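Local coordinates for protein binding component of ABC transporter (Wolinella succinogenes, PDB 3K4U) that probably serves as the solute-binding component of an ABC transporter, here holding a lysine in the cleft between its two lobes, at residues E[81-89]-E[203-214]; E[90-98]-E[158-167]. All coordinates share one frame; numbering follows the deposited sequence.

Contact 1 (E[81-89]-E[203-214])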
loop_
_atom_site.group_PDB
_atom_site.type_symbol
_atom_site.label_atom_id
_atom_site.label_comp_id
_atom_site.label_asym_id
_atom_site.label_seq_id
_atom_site.Cartn_x
_atom_site.Cartn_y
_atom_site.Cartn_z
ATOM N N ARG E 81 -26.345 -24.922 9.377
ATOM C CA ARG E 81 -26.390 -26.219 10.048
ATOM C C ARG E 81 -25.061 -26.663 10.633
ATOM O O ARG E 81 -25.035 -27.248 11.731
ATOM C CB ARG E 81 -26.969 -27.286 9.129
ATOM C CG ARG E 81 -28.361 -26.954 8.642
ATOM C CD ARG E 81 -29.094 -28.171 8.113
ATOM N NE ARG E 81 -28.641 -28.592 6.788
ATOM C CZ ARG E 81 -28.453 -29.864 6.421
ATOM N NH1 ARG E 81 -28.647 -30.863 7.284
ATOM N NH2 ARG E 81 -28.044 -30.131 5.179
ATOM N N VAL E 82 -23.976 -26.386 9.902
ATOM C CA VAL E 82 -22.614 -26.482 10.420
ATOM C C VAL E 82 -21.905 -25.125 10.342
ATOM O O VAL E 82 -22.439 -24.215 9.689
ATOM C CB VAL E 82 -21.792 -27.559 9.651
ATOM C CG1 VAL E 82 -22.292 -28.951 10.010
ATOM C CG2 VAL E 82 -21.819 -27.357 8.137
ATOM N N ASN E 83 -20.717 -24.989 10.963
ATOM C CA ASN E 83 -19.876 -23.790 10.850
ATOM C C ASN E 83 -18.759 -24.090 9.881
ATOM O O ASN E 83 -18.291 -25.241 9.796
ATOM C CB ASN E 83 -19.173 -23.411 12.145
ATOM C CG ASN E 83 -20.075 -22.792 13.175
ATOM O OD1 ASN E 83 -21.076 -22.144 12.871
ATOM N ND2 ASN E 83 -19.704 -22.960 14.420
ATOM N N PHE E 84 -18.301 -23.051 9.178
ATOM C CA PHE E 84 -17.230 -23.195 8.235
ATOM C C PHE E 84 -15.993 -22.435 8.637
ATOM O O PHE E 84 -16.071 -21.446 9.342
ATOM C CB PHE E 84 -17.667 -22.671 6.915
ATOM C CG PHE E 84 -18.465 -23.630 6.130
ATOM C CD1 PHE E 84 -17.827 -24.642 5.430
ATOM C CD2 PHE E 84 -19.832 -23.517 6.054
ATOM C CE1 PHE E 84 -18.536 -25.518 4.688
ATOM C CE2 PHE E 84 -20.550 -24.402 5.293
ATOM C CZ PHE E 84 -19.897 -25.411 4.624
ATOM N N VAL E 85 -14.849 -22.940 8.200
ATOM C CA VAL E 85 -13.562 -22.348 8.426
ATOM C C VAL E 85 -13.256 -21.420 7.244
ATOM O O VAL E 85 -13.726 -21.674 6.150
ATOM C CB VAL E 85 -12.520 -23.477 8.526
ATOM C CG1 VAL E 85 -11.120 -22.983 8.250
ATOM C CG2 VAL E 85 -12.575 -24.075 9.907
ATOM N N GLU E 86 -12.499 -20.346 7.448
ATOM C CA GLU E 86 -12.138 -19.454 6.312
ATOM C C GLU E 86 -11.876 -20.298 5.070
ATOM O O GLU E 86 -11.255 -21.318 5.158
ATOM C CB GLU E 86 -10.926 -18.570 6.669
ATOM C CG GLU E 86 -11.303 -17.417 7.578
ATOM C CD GLU E 86 -12.450 -16.583 6.992
ATOM O OE1 GLU E 86 -12.218 -15.900 5.955
ATOM O OE2 GLU E 86 -13.576 -16.597 7.545
ATOM N N PRO E 87 -12.352 -19.893 3.894
ATOM C CA PRO E 87 -12.311 -20.888 2.823
ATOM C C PRO E 87 -10.882 -21.242 2.458
ATOM O O PRO E 87 -9.997 -20.456 2.750
ATOM C CB PRO E 87 -13.025 -20.178 1.682
ATOM C CG PRO E 87 -12.770 -18.804 1.917
ATOM C CD PRO E 87 -12.753 -18.576 3.391
ATOM N N TYR E 88 -10.621 -22.387 1.832
ATOM C CA TYR E 88 -9.226 -22.751 1.647
ATOM C C TYR E 88 -8.815 -22.791 0.193
ATOM O O TYR E 88 -7.623 -22.733 -0.151
ATOM C CB TYR E 88 -8.883 -24.045 2.386
ATOM C CG TYR E 88 -9.602 -25.278 1.882
ATOM C CD1 TYR E 88 -8.993 -26.154 0.975
ATOM C CD2 TYR E 88 -10.896 -25.552 2.283
ATOM C CE1 TYR E 88 -9.651 -27.274 0.517
ATOM C CE2 TYR E 88 -11.562 -26.647 1.810
ATOM C CZ TYR E 88 -10.934 -27.529 0.942
ATOM O OH TYR E 88 -11.630 -28.664 0.502
ATOM N N ILE E 89 -9.807 -22.842 -0.676
ATOM C CA ILE E 89 -9.578 -22.701 -2.122
ATOM C C ILE E 89 -10.894 -22.148 -2.687
ATOM O O ILE E 89 -11.953 -22.344 -2.090
ATOM C CB ILE E 89 -9.178 -24.034 -2.769
ATOM C CG1 ILE E 89 -9.025 -23.896 -4.274
ATOM C CG2 ILE E 89 -10.222 -25.128 -2.448
ATOM C CD1 ILE E 89 -8.097 -24.876 -4.841
ATOM N N LEU E 203 -12.504 -23.847 15.544
ATOM C CA LEU E 203 -12.423 -22.739 14.553
ATOM C C LEU E 203 -11.195 -21.864 14.702
ATOM O O LEU E 203 -10.459 -21.659 13.731
ATOM C CB LEU E 203 -13.605 -21.816 14.704
ATOM C CG LEU E 203 -14.782 -22.053 13.802
ATOM C CD1 LEU E 203 -15.851 -21.066 14.179
ATOM C CD2 LEU E 203 -14.225 -21.809 12.453
ATOM N N ASN E 204 -10.949 -21.342 15.902
ATOM C CA ASN E 204 -9.723 -20.589 16.099
ATOM C C ASN E 204 -8.577 -21.403 15.593
ATOM O O ASN E 204 -7.800 -20.915 14.793
ATOM C CB ASN E 204 -9.478 -20.253 17.565
ATOM C CG ASN E 204 -8.443 -19.184 17.732
ATOM O OD1 ASN E 204 -7.399 -19.372 18.368
ATOM N ND2 ASN E 204 -8.719 -18.040 17.147
ATOM N N TRP E 205 -8.485 -22.670 16.022
ATOM C CA TRP E 205 -7.330 -23.523 15.682
ATOM C C TRP E 205 -7.220 -23.736 14.199
ATOM O O TRP E 205 -6.142 -23.588 13.619
ATOM C CB TRP E 205 -7.379 -24.871 16.384
ATOM C CG TRP E 205 -6.066 -25.589 16.263
ATOM C CD1 TRP E 205 -5.040 -25.515 17.127
ATOM C CD2 TRP E 205 -5.649 -26.455 15.205
ATOM N NE1 TRP E 205 -3.982 -26.261 16.657
ATOM C CE2 TRP E 205 -4.355 -26.869 15.490
ATOM C CE3 TRP E 205 -6.258 -26.920 14.033
ATOM C CZ2 TRP E 205 -3.632 -27.712 14.650
ATOM C CZ3 TRP E 205 -5.555 -27.790 13.196
ATOM C CH2 TRP E 205 -4.244 -28.161 13.503
ATOM N N LEU E 206 -8.328 -24.074 13.567
ATOM C CA LEU E 206 -8.289 -24.318 12.139
ATOM C C LEU E 206 -7.875 -23.099 11.329
ATOM O O LEU E 206 -7.012 -23.201 10.460
ATOM C CB LEU E 206 -9.635 -24.797 11.644
ATOM C CG LEU E 206 -10.079 -26.231 11.865
ATOM C CD1 LEU E 206 -8.897 -26.997 12.321
ATOM C CD2 LEU E 206 -11.130 -26.202 12.883
ATOM N N ASN E 207 -8.494 -21.948 11.619
ATOM C CA ASN E 207 -8.207 -20.693 10.908
ATOM C C ASN E 207 -6.722 -20.365 10.988
ATOM O O ASN E 207 -6.102 -19.984 9.990
ATOM C CB ASN E 207 -9.030 -19.575 11.508
ATOM C CG ASN E 207 -10.469 -19.554 10.995
ATOM O OD1 ASN E 207 -10.775 -20.079 9.928
ATOM N ND2 ASN E 207 -11.355 -18.940 11.756
ATOM N N HIS E 208 -6.120 -20.575 12.154
ATOM C CA HIS E 208 -4.699 -20.311 12.255
ATOM C C HIS E 208 -3.820 -21.385 11.578
ATOM O O HIS E 208 -2.724 -21.071 11.111
ATOM C CB HIS E 208 -4.282 -20.124 13.703
ATOM C CG HIS E 208 -4.640 -18.794 14.256
ATOM N ND1 HIS E 208 -5.527 -18.643 15.297
ATOM C CD2 HIS E 208 -4.240 -17.543 13.907
ATOM C CE1 HIS E 208 -5.646 -17.352 15.573
ATOM N NE2 HIS E 208 -4.879 -16.665 14.742
ATOM N N PHE E 209 -4.308 -22.630 11.530
ATOM C CA PHE E 209 -3.625 -23.718 10.814
ATOM C C PHE E 209 -3.666 -23.435 9.328
ATOM O O PHE E 209 -2.656 -23.616 8.624
ATOM C CB PHE E 209 -4.242 -25.106 11.142
ATOM C CG PHE E 209 -3.936 -26.166 10.112
ATOM C CD1 PHE E 209 -2.697 -26.789 10.079
ATOM C CD2 PHE E 209 -4.880 -26.526 9.176
ATOM C CE1 PHE E 209 -2.388 -27.747 9.095
ATOM C CE2 PHE E 209 -4.570 -27.495 8.187
ATOM C CZ PHE E 209 -3.317 -28.089 8.149
ATOM N N LEU E 210 -4.815 -22.949 8.857
ATOM C CA LEU E 210 -4.941 -22.532 7.442
ATOM C C LEU E 210 -3.994 -21.401 7.090
ATOM O O LEU E 210 -3.327 -21.461 6.066
ATOM C CB LEU E 210 -6.363 -22.151 7.086
ATOM C CG LEU E 210 -6.665 -21.896 5.613
ATOM C CD1 LEU E 210 -6.250 -23.064 4.725
ATOM C CD2 LEU E 210 -8.151 -21.618 5.410
ATOM N N ALA E 211 -3.909 -20.384 7.951
ATOM C CA ALA E 211 -2.976 -19.273 7.709
ATOM C C ALA E 211 -1.529 -19.784 7.660
ATOM O O ALA E 211 -0.760 -19.347 6.810
ATOM C CB ALA E 211 -3.123 -18.249 8.764
ATOM N N GLN E 212 -1.180 -20.724 8.553
ATOM C CA GLN E 212 0.166 -21.335 8.585
ATOM C C GLN E 212 0.590 -22.048 7.308
ATOM O O GLN E 212 1.740 -21.945 6.880
ATOM C CB GLN E 212 0.320 -22.312 9.751
ATOM C CG GLN E 212 1.222 -21.806 10.869
ATOM C CD GLN E 212 2.717 -21.891 10.536
ATOM O OE1 GLN E 212 3.532 -21.267 11.203
ATOM N NE2 GLN E 212 3.072 -22.682 9.538
ATOM N N ILE E 213 -0.330 -22.778 6.691
ATOM C CA ILE E 213 0.069 -23.548 5.515
ATOM C C ILE E 213 0.064 -22.746 4.231
ATOM O O ILE E 213 0.824 -23.058 3.295
ATOM C CB ILE E 213 -0.623 -24.910 5.422
ATOM C CG1 ILE E 213 -2.132 -24.775 5.400
ATOM C CG2 ILE E 213 -0.268 -25.681 6.668
ATOM C CD1 ILE E 213 -2.806 -25.775 4.544
ATOM N N LYS E 214 -0.734 -21.686 4.202
ATOM C CA LYS E 214 -0.623 -20.673 3.133
ATOM C C LYS E 214 0.743 -19.952 3.127
ATOM O O LYS E 214 1.278 -19.669 2.058
ATOM C CB LYS E 214 -1.729 -19.629 3.251
ATOM C CG LYS E 214 -3.149 -20.160 3.222
ATOM C CD LYS E 214 -3.643 -20.316 1.771
ATOM C CE LYS E 214 -5.168 -20.335 1.740
ATOM N NZ LYS E 214 -5.670 -20.779 0.401
#
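Val85 spreads its two methyl groups over one side of helix 200-216, and tracing it outward from CB shows how the loop is seated. CB itself stands 4.1 Å from Asn207 OD1. The CG1 branch, placed roughly opposite the valine's backbone N (chi1 159°), draws closer to the amide oxygen and also nears CB of Leu206. CG2 goes the other way and meets Leu206 CB at 3.5 Å. It also touches CD2 of Leu203, so that a single methyl bridges residues in neighbouring positions of the helix face. The valine and Leu206 side chains meet at about a right angle, whereas Val85 and Leu203 pass in opposite directions.

Asn207 supplies the polar tie in the middle: its OD1 accepts the backbone N-H of Glu86 at 3.0 Å, with the hydrogen angle at 156° and the donor in the carbonyl plane. Farther along, Leu210 divides its tip between two kinds of surface. CD1 lies 3.7 Å from Tyr88 CB, while CD2 faces the carbonyl oxygens of Glu86 and Pro87. At the end, Lys214 NZ donates to Tyr88 O at 2.8 Å, coming from above the carbonyl plane, 40° out of it. The same lysine makes a cation-pi contact with Tyr219, whose hydroxyl is weakly hydrogen-bonded to Tyr88 O.

A neighbouring subunit approaches as well: Phe84 O accepts from Asn204 ND2 of that subunit, and Asn83 ND2 donates to OD1 of Asp201 of the same neighbouring subunit. Within the chain, the helix thus serves two polar backbone sites of an irregular segment, the Glu86 N-H and the Tyr88 carbonyl; Leu210 packs between these two bonds and Val85 ahead of them, fastening the segment to the helix within one lobe of the periplasmic binding protein fold.

Contact 2 (E[90-98]-E[158-167]). With LYS (lysine), chain K.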
loop_
_atom_site.group_PDB
_atom_site.type_symbol
_atom_site.label_atom_id
_atom_site.label_comp_id
_atom_site.label_asym_id
_atom_site.label_seq_id
_atom_site.Cartn_x
_atom_site.Cartn_y
_atom_site.Cartn_z
ATOM N N VAL E 90 -10.814 -21.387 -3.783
ATOM C CA VAL E 90 -12.007 -20.771 -4.356
ATOM C C VAL E 90 -12.160 -21.326 -5.746
ATOM O O VAL E 90 -11.192 -21.387 -6.491
ATOM C CB VAL E 90 -11.924 -19.233 -4.370
ATOM C CG1 VAL E 90 -13.101 -18.656 -5.072
ATOM C CG2 VAL E 90 -11.921 -18.735 -2.973
ATOM N N VAL E 91 -13.381 -21.722 -6.089
ATOM C CA VAL E 91 -13.628 -22.526 -7.284
ATOM C C VAL E 91 -14.856 -22.003 -8.004
ATOM O O VAL E 91 -15.631 -21.246 -7.417
ATOM C CB VAL E 91 -13.856 -23.980 -6.840
ATOM C CG1 VAL E 91 -14.975 -24.690 -7.683
ATOM C CG2 VAL E 91 -12.517 -24.728 -6.803
ATOM N N GLY E 92 -15.039 -22.389 -9.262
ATOM C CA GLY E 92 -16.293 -22.089 -9.965
ATOM C C GLY E 92 -16.763 -23.253 -10.816
ATOM O O GLY E 92 -16.004 -24.186 -11.099
ATOM N N GLN E 93 -18.023 -23.222 -11.216
ATOM C CA GLN E 93 -18.502 -24.238 -12.137
ATOM C C GLN E 93 -18.071 -24.002 -13.575
ATOM O O GLN E 93 -18.017 -22.868 -14.040
ATOM C CB GLN E 93 -20.016 -24.382 -12.055
ATOM C CG GLN E 93 -20.446 -25.705 -11.486
ATOM C CD GLN E 93 -20.282 -25.749 -10.014
ATOM O OE1 GLN E 93 -19.183 -25.916 -9.501
ATOM N NE2 GLN E 93 -21.379 -25.576 -9.300
ATOM N N SER E 94 -17.744 -25.087 -14.258
ATOM C CA SER E 94 -17.328 -25.051 -15.637
ATOM C C SER E 94 -18.128 -26.079 -16.400
ATOM O O SER E 94 -18.975 -26.766 -15.835
ATOM C CB SER E 94 -15.861 -25.410 -15.745
ATOM O OG SER E 94 -15.065 -24.266 -15.919
ATOM N N LEU E 95 -17.864 -26.164 -17.700
ATOM C CA LEU E 95 -18.577 -27.064 -18.584
ATOM C C LEU E 95 -17.625 -28.005 -19.345
ATOM O O LEU E 95 -16.566 -27.586 -19.840
ATOM C CB LEU E 95 -19.466 -26.269 -19.532
ATOM C CG LEU E 95 -20.407 -25.219 -18.921
ATOM C CD1 LEU E 95 -21.204 -24.527 -20.007
ATOM C CD2 LEU E 95 -21.355 -25.810 -17.871
ATOM N N LEU E 96 -17.988 -29.285 -19.398
ATOM C CA LEU E 96 -17.337 -30.193 -20.317
ATOM C C LEU E 96 -18.354 -30.543 -21.392
ATOM O O LEU E 96 -19.459 -30.967 -21.060
ATOM C CB LEU E 96 -16.844 -31.447 -19.601
ATOM C CG LEU E 96 -15.697 -31.370 -18.589
ATOM C CD1 LEU E 96 -15.348 -32.791 -18.145
ATOM C CD2 LEU E 96 -14.468 -30.643 -19.138
ATOM N N VAL E 97 -17.987 -30.348 -22.666
ATOM C CA VAL E 97 -18.901 -30.571 -23.818
ATOM C C VAL E 97 -18.337 -31.597 -24.808
ATOM O O VAL E 97 -17.135 -31.869 -24.809
ATOM C CB VAL E 97 -19.252 -29.213 -24.558
ATOM C CG1 VAL E 97 -19.641 -28.111 -23.549
ATOM C CG2 VAL E 97 -18.098 -28.724 -25.450
ATOM N N LYS E 98 -19.196 -32.169 -25.646
ATOM C CA LYS E 98 -18.741 -33.054 -26.727
ATOM C C LYS E 98 -18.062 -32.229 -27.822
ATOM O O LYS E 98 -18.353 -31.037 -27.972
ATOM C CB LYS E 98 -19.907 -33.843 -27.330
ATOM C CG LYS E 98 -19.670 -35.374 -27.424
ATOM C CD LYS E 98 -18.689 -35.802 -28.537
ATOM C CE LYS E 98 -17.893 -37.070 -28.155
ATOM N NZ LYS E 98 -18.747 -38.290 -27.999
ATOM N N ASP E 158 -24.970 -33.995 -23.851
ATOM C CA ASP E 158 -24.091 -33.131 -24.649
ATOM C C ASP E 158 -22.984 -32.460 -23.849
ATOM O O ASP E 158 -21.961 -32.082 -24.412
ATOM C CB ASP E 158 -24.901 -32.068 -25.370
ATOM C CG ASP E 158 -26.219 -32.587 -25.863
ATOM O OD1 ASP E 158 -26.217 -33.365 -26.849
ATOM O OD2 ASP E 158 -27.251 -32.209 -25.255
HETATM N N MSE E 159 -23.192 -32.323 -22.540
HETATM C CA MSE E 159 -22.320 -31.518 -21.697
HETATM C C MSE E 159 -22.513 -31.755 -20.208
HETATM O O MSE E 159 -23.638 -31.987 -19.734
HETATM C CB MSE E 159 -22.558 -30.045 -21.977
HETATM C CG MSE E 159 -24.025 -29.689 -22.004
HETATM SE SE MSE E 159 -24.232 -27.789 -22.313
HETATM C CE MSE E 159 -26.199 -27.667 -22.102
ATOM N N PHE E 160 -21.392 -31.657 -19.496
ATOM C CA PHE E 160 -21.263 -31.887 -18.055
ATOM C C PHE E 160 -20.950 -30.566 -17.321
ATOM O O PHE E 160 -20.191 -29.736 -17.817
ATOM C CB PHE E 160 -20.146 -32.912 -17.837
ATOM C CG PHE E 160 -19.936 -33.308 -16.400
ATOM C CD1 PHE E 160 -20.863 -34.111 -15.733
ATOM C CD2 PHE E 160 -18.797 -32.910 -15.719
ATOM C CE1 PHE E 160 -20.669 -34.462 -14.413
ATOM C CE2 PHE E 160 -18.615 -33.270 -14.400
ATOM C CZ PHE E 160 -19.554 -34.050 -13.753
ATOM N N ILE E 161 -21.559 -30.359 -16.160
ATOM C CA ILE E 161 -21.330 -29.141 -15.353
ATOM C C ILE E 161 -20.875 -29.525 -13.959
ATOM O O ILE E 161 -21.454 -30.406 -13.337
ATOM C CB ILE E 161 -22.577 -28.259 -15.190
ATOM C CG1 ILE E 161 -22.214 -26.970 -14.411
ATOM C CG2 ILE E 161 -23.700 -29.033 -14.469
ATOM C CD1 ILE E 161 -23.368 -25.901 -14.311
ATOM N N PHE E 162 -19.845 -28.853 -13.464
ATOM C CA PHE E 162 -19.285 -29.201 -12.173
ATOM C C PHE E 162 -18.159 -28.237 -11.848
ATOM O O PHE E 162 -17.706 -27.502 -12.718
ATOM C CB PHE E 162 -18.747 -30.643 -12.216
ATOM C CG PHE E 162 -18.734 -31.310 -10.887
ATOM C CD1 PHE E 162 -19.860 -31.986 -10.426
ATOM C CD2 PHE E 162 -17.606 -31.263 -10.090
ATOM C CE1 PHE E 162 -19.855 -32.580 -9.168
ATOM C CE2 PHE E 162 -17.595 -31.853 -8.842
ATOM C CZ PHE E 162 -18.719 -32.517 -8.379
ATOM N N ASP E 163 -17.726 -28.262 -10.590
ATOM C CA ASP E 163 -16.551 -27.566 -10.138
ATOM C C ASP E 163 -15.416 -27.716 -11.141
ATOM O O ASP E 163 -15.098 -28.815 -11.605
ATOM C CB ASP E 163 -16.116 -28.057 -8.755
ATOM C CG ASP E 163 -17.180 -27.823 -7.668
ATOM O OD1 ASP E 163 -16.825 -27.667 -6.463
ATOM O OD2 ASP E 163 -18.372 -27.809 -8.015
ATOM N N LEU E 164 -14.821 -26.566 -11.467
ATOM C CA LEU E 164 -13.794 -26.449 -12.497
ATOM C C LEU E 164 -12.564 -27.326 -12.276
ATOM O O LEU E 164 -11.985 -27.824 -13.242
ATOM C CB LEU E 164 -13.364 -24.984 -12.624
ATOM C CG LEU E 164 -12.383 -24.612 -13.722
ATOM C CD1 LEU E 164 -12.771 -23.261 -14.197
ATOM C CD2 LEU E 164 -10.965 -24.604 -13.204
ATOM N N PRO E 165 -12.138 -27.500 -11.011
ATOM C CA PRO E 165 -10.908 -28.281 -10.858
ATOM C C PRO E 165 -11.133 -29.741 -11.147
ATOM O O PRO E 165 -10.206 -30.428 -11.553
ATOM C CB PRO E 165 -10.504 -28.032 -9.413
ATOM C CG PRO E 165 -11.205 -26.695 -9.062
ATOM C CD PRO E 165 -12.509 -26.815 -9.764
ATOM N N PHE E 166 -12.374 -30.188 -11.021
ATOM C CA PHE E 166 -12.743 -31.524 -11.493
ATOM C C PHE E 166 -12.536 -31.663 -12.989
ATOM O O PHE E 166 -11.865 -32.600 -13.450
ATOM C CB PHE E 166 -14.181 -31.869 -11.125
ATOM C CG PHE E 166 -14.643 -33.213 -11.636
ATOM C CD1 PHE E 166 -14.694 -34.314 -10.787
ATOM C CD2 PHE E 166 -15.073 -33.365 -12.960
ATOM C CE1 PHE E 166 -15.133 -35.550 -11.248
ATOM C CE2 PHE E 166 -15.522 -34.608 -13.432
ATOM C CZ PHE E 166 -15.546 -35.700 -12.575
ATOM N N ASN E 167 -13.091 -30.725 -13.748
ATOM C CA ASN E 167 -12.958 -30.739 -15.189
ATOM C C ASN E 167 -11.530 -30.792 -15.689
ATOM O O ASN E 167 -11.198 -31.585 -16.562
ATOM C CB ASN E 167 -13.706 -29.563 -15.786
ATOM C CG ASN E 167 -15.180 -29.634 -15.511
ATOM O OD1 ASN E 167 -15.781 -30.718 -15.507
ATOM N ND2 ASN E 167 -15.784 -28.478 -15.274
HETATM N N LYS K . -18.359 -28.026 -4.290
HETATM C CA LYS K . -19.247 -29.154 -4.484
HETATM C C LYS K . -20.370 -29.030 -3.480
HETATM O O LYS K . -20.147 -28.509 -2.389
HETATM C CB LYS K . -18.494 -30.471 -4.245
HETATM C CG LYS K . -19.115 -31.687 -4.891
HETATM C CD LYS K . -18.901 -32.891 -4.044
HETATM C CE LYS K . -19.182 -34.199 -4.793
HETATM N NZ LYS K . -18.663 -35.391 -4.072
HETATM O OXT LYS K . -21.501 -29.444 -3.724
#
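Asp163 OD1, beside which CG1 of Val91 lies at 3.7 Å, is gripped by polar partners from outside the two segments. The alpha-amino N of the bound lysine donates to it at 2.7 Å, and Tyr15 OH adds a weak hydrogen bond. CG of Asp163 is turned opposite its own carbonyl carbon (chi1 -61°), which carries the carboxylate off the strand end to the ligand. Next to it, Phe162 CZ approaches the ligand's CG at 3.6 Å, and the ligand's CE sits at the ring edge, in its plane; Tyr15 meets the same ring edge-to-face.

Behind these residues, strands 93-98 and 159-163 run antiparallel, with 165° between their N-to-C directions. Hydrogen-bonded pairs Ser94-Phe162 and Leu96-Phe160 exchange two backbone bonds each, the latter including Phe160 N to Leu96 O at 2.6 Å. Lys98 N to Asp158 O extends the ladder at one end. At the other, the backbone N of Leu164, the first residue of helix 164-175, donates to Gly92 O at 2.7 Å, a further backbone bond beyond the last bridge.

Side chains pack the two faces differently. Leu95 and Ile161 lie side by side, CD2 of Leu95 3.7 Å from CG1 of Ile161, and Val97 leans on Met159 (a selenomethionine). On the face of Leu96 and Phe160, Asn167 slides past Leu96 in the opposite direction, CB of Asn167 3.6 Å from CD2 of Leu96. A continuous backbone ladder therefore helps place Phe162 and Asp163, and the pairing of the Asp163 carboxylate with the ligand's presumably charged ammonium probably favours an ionised aspartate, as expected for an amino-acid-binding protein.

In the fold
Contacts 1 and 2 follow one another directly along the chain, at residues 81-89 and 90-98, yet their centres are about 26 Å apart and fall on opposite sides of the chain's centre. Strand 89-98 leads from one lobe to the other, leaving the lobe of helix 200-216 for the lobe of strand 159-163, consistent with one of the crossovers that join the two lobes in this family. Both contacts reach the same mixed sheet. The lysine lies between them: contact 2 places Asp163 and Phe162 directly against it, whereas in segment 81-89 the side chain of Phe84 remains about 8 Å from the ligand.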